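Local coordinates for protein replicative DNA helicase DnaB, 1st part (Mycobacterium tuberculosis, PDB 2R5U) that forms the N-terminal domain of a hexameric replicative helicase that probably uses ATP to separate double-stranded DNA ahead of the replisome, at residues E53-R56 / P57-Y61; G139-V142 / V143-Y147; E151-D154 / V155-V159. All coordinates share one frame; numbering follows the deposited sequence.

Interaction 1. Residues E53-R56 / P57-Y61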
loop_
_atom_site.group_PDB
_atom_site.type_symbol
_atom_site.label_atom_id
_atom_site.label_comp_id
_atom_site.label_asym_id
_atom_site.label_seq_id
_atom_site.Cartn_x
_atom_site.Cartn_y
_atom_site.Cartn_z
ATOM N N GLU B 53 -39.269 -5.165 7.927
ATOM C CA GLU B 53 -39.500 -6.310 8.819
ATOM C C GLU B 53 -38.756 -7.562 8.372
ATOM O O GLU B 53 -38.393 -8.411 9.197
ATOM C CB GLU B 53 -40.977 -6.672 8.845
ATOM C CG GLU B 53 -41.890 -5.486 8.966
ATOM C CD GLU B 53 -42.396 -5.307 10.347
ATOM O OE1 GLU B 53 -43.641 -5.371 10.510
ATOM O OE2 GLU B 53 -41.566 -5.124 11.269
ATOM N N ARG B 54 -38.546 -7.684 7.071
ATOM C CA ARG B 54 -38.066 -8.935 6.506
ATOM C C ARG B 54 -36.637 -8.891 5.982
ATOM O O ARG B 54 -35.930 -9.892 6.046
ATOM C CB ARG B 54 -38.996 -9.384 5.390
ATOM C CG ARG B 54 -40.323 -9.909 5.852
ATOM C CD ARG B 54 -41.337 -9.573 4.809
ATOM N NE ARG B 54 -42.699 -10.018 5.111
ATOM C CZ ARG B 54 -43.657 -9.231 5.603
ATOM N NH1 ARG B 54 -43.408 -7.961 5.902
ATOM N NH2 ARG B 54 -44.873 -9.720 5.808
ATOM N N LEU B 55 -36.223 -7.748 5.451
ATOM C CA LEU B 55 -34.937 -7.639 4.787
ATOM C C LEU B 55 -33.853 -6.993 5.634
ATOM O O LEU B 55 -34.124 -6.157 6.498
ATOM C CB LEU B 55 -35.064 -6.888 3.447
ATOM C CG LEU B 55 -35.971 -7.531 2.396
ATOM C CD1 LEU B 55 -35.828 -6.845 1.070
ATOM C CD2 LEU B 55 -35.685 -9.022 2.266
ATOM N N ARG B 56 -32.616 -7.394 5.350
ATOM C CA ARG B 56 -31.417 -6.856 5.984
ATOM C C ARG B 56 -30.530 -6.304 4.866
ATOM O O ARG B 56 -30.708 -6.711 3.715
ATOM C CB ARG B 56 -30.676 -7.977 6.729
ATOM C CG ARG B 56 -31.554 -9.003 7.480
ATOM C CD ARG B 56 -31.958 -8.546 8.896
ATOM N NE ARG B 56 -32.951 -7.470 8.901
ATOM C CZ ARG B 56 -34.239 -7.605 9.237
ATOM N NH1 ARG B 56 -34.738 -8.772 9.635
ATOM N NH2 ARG B 56 -35.035 -6.548 9.181
ATOM N N PRO B 57 -29.596 -5.369 5.178
ATOM C CA PRO B 57 -28.568 -4.985 4.187
ATOM C C PRO B 57 -27.876 -6.189 3.545
ATOM O O PRO B 57 -27.561 -7.163 4.227
ATOM C CB PRO B 57 -27.549 -4.162 4.999
ATOM C CG PRO B 57 -27.991 -4.254 6.454
ATOM C CD PRO B 57 -29.457 -4.597 6.425
ATOM N N GLY B 58 -27.684 -6.133 2.229
ATOM C CA GLY B 58 -27.004 -7.209 1.510
ATOM C C GLY B 58 -27.911 -8.269 0.921
ATOM O O GLY B 58 -27.440 -9.123 0.172
ATOM N N ASP B 59 -29.211 -8.205 1.221
ATOM C CA ASP B 59 -30.171 -9.232 0.774
ATOM C C ASP B 59 -30.464 -9.260 -0.744
ATOM O O ASP B 59 -30.917 -10.275 -1.295
ATOM C CB ASP B 59 -31.467 -9.143 1.584
ATOM C CG ASP B 59 -31.364 -9.828 2.965
ATOM O OD1 ASP B 59 -30.358 -10.521 3.255
ATOM O OD2 ASP B 59 -32.308 -9.672 3.763
ATOM N N PHE B 60 -30.185 -8.161 -1.425
ATOM C CA PHE B 60 -30.435 -8.103 -2.863
ATOM C C PHE B 60 -29.256 -8.725 -3.600
ATOM O O PHE B 60 -28.120 -8.395 -3.305
ATOM C CB PHE B 60 -30.653 -6.657 -3.302
ATOM C CG PHE B 60 -31.993 -6.119 -2.893
ATOM C CD1 PHE B 60 -32.179 -5.593 -1.622
ATOM C CD2 PHE B 60 -33.088 -6.216 -3.755
ATOM C CE1 PHE B 60 -33.438 -5.115 -1.223
ATOM C CE2 PHE B 60 -34.346 -5.746 -3.367
ATOM C CZ PHE B 60 -34.507 -5.184 -2.094
ATOM N N TYR B 61 -29.537 -9.640 -4.522
ATOM C CA TYR B 61 -28.485 -10.228 -5.351
ATOM C C TYR B 61 -27.888 -9.198 -6.302
ATOM O O TYR B 61 -26.667 -9.082 -6.419
ATOM C CB TYR B 61 -28.989 -11.437 -6.154
ATOM C CG TYR B 61 -27.888 -12.030 -7.022
ATOM C CD1 TYR B 61 -27.962 -11.971 -8.410
ATOM C CD2 TYR B 61 -26.738 -12.596 -6.441
ATOM C CE1 TYR B 61 -26.931 -12.500 -9.210
ATOM C CE2 TYR B 61 -25.701 -13.115 -7.224
ATOM C CZ TYR B 61 -25.805 -13.066 -8.605
ATOM O OH TYR B 61 -24.788 -13.582 -9.383
#
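Asp59 reaches back across a tight bend to the backbone of Arg56. Its CB lies 3.3 Å from Arg56 O, and its CG sits at a similar distance from the same oxygen. Beyond CG the two carboxylate oxygens part. OD2 accepts a hydrogen bond from Arg56 N at 2.8 Å. The bond is nearly straight at 166°, but the donor stands well above the carboxylate plane. OD2 also has Leu55 CD2 beside it at 3.8 Å. OD1 turns to helix 119-147, where Arg134 forms a long, weak ion pair with it. The backbone answers the side chain in the opposite direction, since Asp59 N donates to Arg56 O at 3.3 Å. Two bonds therefore join the same pair of residues. The Arg56 guanidinium runs off from the bend, with its NE 5.6 Å from Asp59 OD2, so the charged groups do not touch.

Leu55 keeps CG anti to its carbonyl carbon (chi1 -61°). This carries CD1 to 3.7 Å from Phe60 CE1, and the two side chains cross at about a right angle. Phe60 also packs on Val37 and Leu38 of helix 31-43. Gly58 supplies the positive phi of 93° at the third position of the bend. This is a type II beta turn, Arg56 to Asp59, in the loop between helices 45-52 and 63-77.

Interaction 2. Residues G139-V142 / V143-Y147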
loop_
_atom_site.group_PDB
_atom_site.type_symbol
_atom_site.label_atom_id
_atom_site.label_comp_id
_atom_site.label_asym_id
_atom_site.label_seq_id
_atom_site.Cartn_x
_atom_site.Cartn_y
_atom_site.Cartn_z
ATOM N N GLY B 139 -20.925 -21.975 3.281
ATOM C CA GLY B 139 -20.445 -23.318 2.958
ATOM C C GLY B 139 -19.135 -23.311 2.203
ATOM O O GLY B 139 -18.186 -23.968 2.621
ATOM N N THR B 140 -19.058 -22.540 1.116
ATOM C CA THR B 140 -17.829 -22.533 0.310
ATOM C C THR B 140 -16.685 -21.892 1.083
ATOM O O THR B 140 -15.521 -22.255 0.895
ATOM C CB THR B 140 -17.964 -21.916 -1.124
ATOM O OG1 THR B 140 -17.492 -20.565 -1.135
ATOM C CG2 THR B 140 -19.372 -22.002 -1.687
ATOM N N ARG B 141 -17.014 -20.954 1.968
ATOM C CA ARG B 141 -16.017 -20.377 2.855
ATOM C C ARG B 141 -15.441 -21.440 3.804
ATOM O O ARG B 141 -14.232 -21.488 4.023
ATOM C CB ARG B 141 -16.595 -19.203 3.643
ATOM C CG ARG B 141 -15.548 -18.190 4.027
ATOM C CD ARG B 141 -16.158 -16.820 4.359
ATOM N NE ARG B 141 -16.849 -16.195 3.230
ATOM C CZ ARG B 141 -18.117 -15.775 3.240
ATOM N NH1 ARG B 141 -18.872 -15.897 4.327
ATOM N NH2 ARG B 141 -18.633 -15.223 2.149
ATOM N N VAL B 142 -16.311 -22.295 4.337
ATOM C CA VAL B 142 -15.903 -23.393 5.225
ATOM C C VAL B 142 -14.993 -24.404 4.511
ATOM O O VAL B 142 -13.955 -24.786 5.050
ATOM C CB VAL B 142 -17.130 -24.089 5.863
ATOM C CG1 VAL B 142 -16.736 -25.396 6.570
ATOM C CG2 VAL B 142 -17.810 -23.133 6.841
ATOM N N VAL B 143 -15.388 -24.814 3.306
ATOM C CA VAL B 143 -14.560 -25.650 2.440
ATOM C C VAL B 143 -13.176 -25.028 2.263
ATOM O O VAL B 143 -12.158 -25.686 2.507
ATOM C CB VAL B 143 -15.225 -25.886 1.061
ATOM C CG1 VAL B 143 -14.319 -26.696 0.142
ATOM C CG2 VAL B 143 -16.535 -26.592 1.231
ATOM N N GLN B 144 -13.137 -23.755 1.869
ATOM C CA GLN B 144 -11.868 -23.042 1.730
ATOM C C GLN B 144 -10.989 -23.130 2.973
ATOM O O GLN B 144 -9.786 -23.381 2.852
ATOM C CB GLN B 144 -12.084 -21.577 1.337
ATOM C CG GLN B 144 -12.402 -21.381 -0.137
ATOM C CD GLN B 144 -12.824 -19.947 -0.472
ATOM O OE1 GLN B 144 -13.029 -19.614 -1.641
ATOM N NE2 GLN B 144 -12.952 -19.102 0.553
ATOM N N TYR B 145 -11.583 -22.931 4.151
ATOM C CA TYR B 145 -10.860 -23.026 5.426
ATOM C C TYR B 145 -10.313 -24.427 5.703
ATOM O O TYR B 145 -9.224 -24.569 6.273
ATOM C CB TYR B 145 -11.741 -22.607 6.610
ATOM C CG TYR B 145 -12.144 -21.142 6.653
ATOM C CD1 TYR B 145 -13.132 -20.705 7.534
ATOM C CD2 TYR B 145 -11.550 -20.199 5.804
ATOM C CE1 TYR B 145 -13.511 -19.369 7.579
ATOM C CE2 TYR B 145 -11.923 -18.859 5.838
ATOM C CZ TYR B 145 -12.903 -18.450 6.729
ATOM O OH TYR B 145 -13.276 -17.126 6.763
ATOM N N GLY B 146 -11.091 -25.446 5.332
ATOM C CA GLY B 146 -10.679 -26.841 5.450
ATOM C C GLY B 146 -9.434 -27.148 4.631
ATOM O O GLY B 146 -8.499 -27.754 5.143
ATOM N N TYR B 147 -9.432 -26.718 3.368
ATOM C CA TYR B 147 -8.284 -26.893 2.465
ATOM C C TYR B 147 -7.084 -26.040 2.868
ATOM O O TYR B 147 -5.953 -26.523 2.865
ATOM C CB TYR B 147 -8.664 -26.599 1.015
ATOM C CG TYR B 147 -9.509 -27.656 0.338
ATOM C CD1 TYR B 147 -10.718 -27.320 -0.254
ATOM C CD2 TYR B 147 -9.095 -28.986 0.268
ATOM C CE1 TYR B 147 -11.502 -28.275 -0.892
ATOM C CE2 TYR B 147 -9.879 -29.956 -0.371
ATOM C CZ TYR B 147 -11.081 -29.588 -0.949
ATOM O OH TYR B 147 -11.874 -30.519 -1.580
#
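Arg141 holds its CG roughly trans to the backbone N (chi1 -152°), while Tyr145 turns its ring to the side of its own N (chi1 -67°). The two side chains then run alongside each other and point the same way. Arg141 CG lies 3.7 Å from Tyr145 OH, so its aliphatic part lies against the hydroxyl end of the ring. Both polar tips finish on one carboxylate. Arg141 NH1 makes a salt bridge to Glu165 OE1, and Tyr145 OH is hydrogen-bonded to Glu165 OE2. Glu165 belongs to helix 155-169, the second arm of the helical hairpin that DnaB N-terminal domains carry beside their globular part.

Arg141 O stands over one face of the Tyr145 ring, toward its rim, 3.4 Å from CG. The same oxygen accepts from Tyr145 N at 3.0 Å. Three more i to i+4 bonds run beside it, from Val143, Gln144 and Gly146 to Gly139, Thr140 and Val142. Gln144 CG closes to 3.4 Å on Thr140 O, and its chain stays extended beyond that atom. Val143 CG2 rests 3.4 Å from Gly139 O. Val142 and Val143 also pack on Gly139 of the second subunit, and Thr140 packs on Val143 of that subunit.

Interaction 3. Residues E151-D154 / V155-V159; sequences EGAD and VAEVV
The chain is extended at Asp154 (psi 149°) and then enters helix 155-169, so Asp154 sits over the first turn. Asp154 is the N-cap of this helix. Its OD1 accepts from Ala156 N at 2.7 Å. The N-H comes from above the carboxylate plane, 66° out of it, and the bond is moderately bent, at 152°. The main chain adds a second bond, from Glu157 N to Asp154 O at 3.0 Å, with the donor above the carbonyl plane. One residue thus takes up two of the amides at the start of the helix. Val155 N is close to OD1 too, but the angle is poor. That amide is buried by the contact and has no partner in the model.

Ala153 CB points into the same turn. It touches Glu157 CB at 3.7 Å and reaches Val158 CG2 at 4.2 Å. Ala153, before the N-cap, and Val158, five residues on, occupy the positions of a hydrophobic staple, though the contact is loose and one half is a small alanine. Glu157 stands where a capping box would use its carboxylate, yet its OE1 is 4.8 Å from Asp154 N, so no box forms. The like charges of Asp154 and Glu157 may disfavour each other slightly, which the helix N-terminus probably offsets.

Val155 and Val158 also pack on Leu132 and Leu135 of the second subunit. Val155 places CG1 between its backbone N and carbonyl carbon, which presses this methyl closely against Asp154 OD1, a tight approach of 3.2 Å.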
loop_
_atom_site.group_PDB
_atom_site.type_symbol
_atom_site.label_atom_id
_atom_site.label_comp_id
_atom_site.label_asym_id
_atom_site.label_seq_id
_atom_site.Cartn_x
_atom_site.Cartn_y
_atom_site.Cartn_z
ATOM N N GLU B 151 -3.074 -22.718 8.681
ATOM C CA GLU B 151 -2.097 -21.779 8.115
ATOM C C GLU B 151 -1.378 -21.019 9.224
ATOM O O GLU B 151 -0.144 -20.972 9.265
ATOM C CB GLU B 151 -2.768 -20.805 7.140
ATOM N N GLY B 152 -2.162 -20.458 10.140
ATOM C CA GLY B 152 -1.613 -19.788 11.306
ATOM C C GLY B 152 -1.950 -20.421 12.647
ATOM O O GLY B 152 -1.256 -20.153 13.634
ATOM N N ALA B 153 -2.988 -21.260 12.706
ATOM C CA ALA B 153 -3.458 -21.746 14.011
ATOM C C ALA B 153 -2.579 -22.716 14.861
ATOM O O ALA B 153 -1.383 -22.788 14.576
ATOM C CB ALA B 153 -5.009 -22.079 14.011
ATOM N N ASP B 154 -3.066 -23.505 15.832
ATOM C CA ASP B 154 -3.999 -24.659 15.773
ATOM C C ASP B 154 -5.356 -24.741 15.032
ATOM O O ASP B 154 -6.086 -23.761 14.871
ATOM C CB ASP B 154 -4.034 -25.269 17.209
ATOM C CG ASP B 154 -5.406 -25.767 17.647
ATOM O OD1 ASP B 154 -5.940 -26.715 17.030
ATOM O OD2 ASP B 154 -5.915 -25.244 18.665
ATOM N N VAL B 155 -5.660 -25.963 14.593
ATOM C CA VAL B 155 -6.878 -26.310 13.858
ATOM C C VAL B 155 -8.186 -25.868 14.564
ATOM O O VAL B 155 -9.233 -25.756 13.919
ATOM C CB VAL B 155 -6.861 -27.847 13.484
ATOM C CG1 VAL B 155 -6.781 -28.729 14.736
ATOM C CG2 VAL B 155 -8.042 -28.252 12.613
ATOM N N ALA B 156 -8.118 -25.590 15.868
ATOM C CA ALA B 156 -9.291 -25.126 16.630
ATOM C C ALA B 156 -9.777 -23.759 16.162
ATOM O O ALA B 156 -10.977 -23.506 16.105
ATOM C CB ALA B 156 -8.994 -25.089 18.114
ATOM N N GLU B 157 -8.837 -22.886 15.829
ATOM C CA GLU B 157 -9.182 -21.554 15.342
ATOM C C GLU B 157 -9.666 -21.583 13.903
ATOM O O GLU B 157 -10.382 -20.683 13.472
ATOM C CB GLU B 157 -8.020 -20.583 15.541
ATOM C CG GLU B 157 -8.033 -19.954 16.931
ATOM C CD GLU B 157 -6.700 -20.047 17.642
ATOM O OE1 GLU B 157 -5.673 -19.619 17.056
ATOM O OE2 GLU B 157 -6.687 -20.546 18.796
ATOM N N VAL B 158 -9.288 -22.631 13.174
ATOM C CA VAL B 158 -9.832 -22.890 11.840
ATOM C C VAL B 158 -11.311 -23.244 11.980
ATOM O O VAL B 158 -12.165 -22.650 11.318
ATOM C CB VAL B 158 -9.067 -24.035 11.121
ATOM C CG1 VAL B 158 -9.623 -24.275 9.729
ATOM C CG2 VAL B 158 -7.581 -23.714 11.055
ATOM N N VAL B 159 -11.596 -24.191 12.872
ATOM C CA VAL B 159 -12.962 -24.639 13.146
ATOM C C VAL B 159 -13.838 -23.475 13.646
ATOM O O VAL B 159 -14.980 -23.299 13.198
ATOM C CB VAL B 159 -12.981 -25.813 14.165
ATOM C CG1 VAL B 159 -14.401 -26.084 14.645
ATOM C CG2 VAL B 159 -12.368 -27.068 13.554
#

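In the fold
From the N terminus, interaction 1 comes first. It closes a turn in the loop from helix 45-52 to helix 63-77, and packs that loop on helix 119-147. That long helix leads out of the globular part to interaction 2, which lies within its last turns. Interaction 3 spans the end of the loop after helix 119-147 and the start of helix 155-169. The three lie in series; none nests or crosses. Interactions 1 and 2 do not touch, with centres about 24 Å apart. Interactions 2 and 3 meet across the hairpin, where Tyr145 O lies 3.5 Å from Val158 CG1. Both touch the second subunit, so this end of the hairpin lies at a subunit interface.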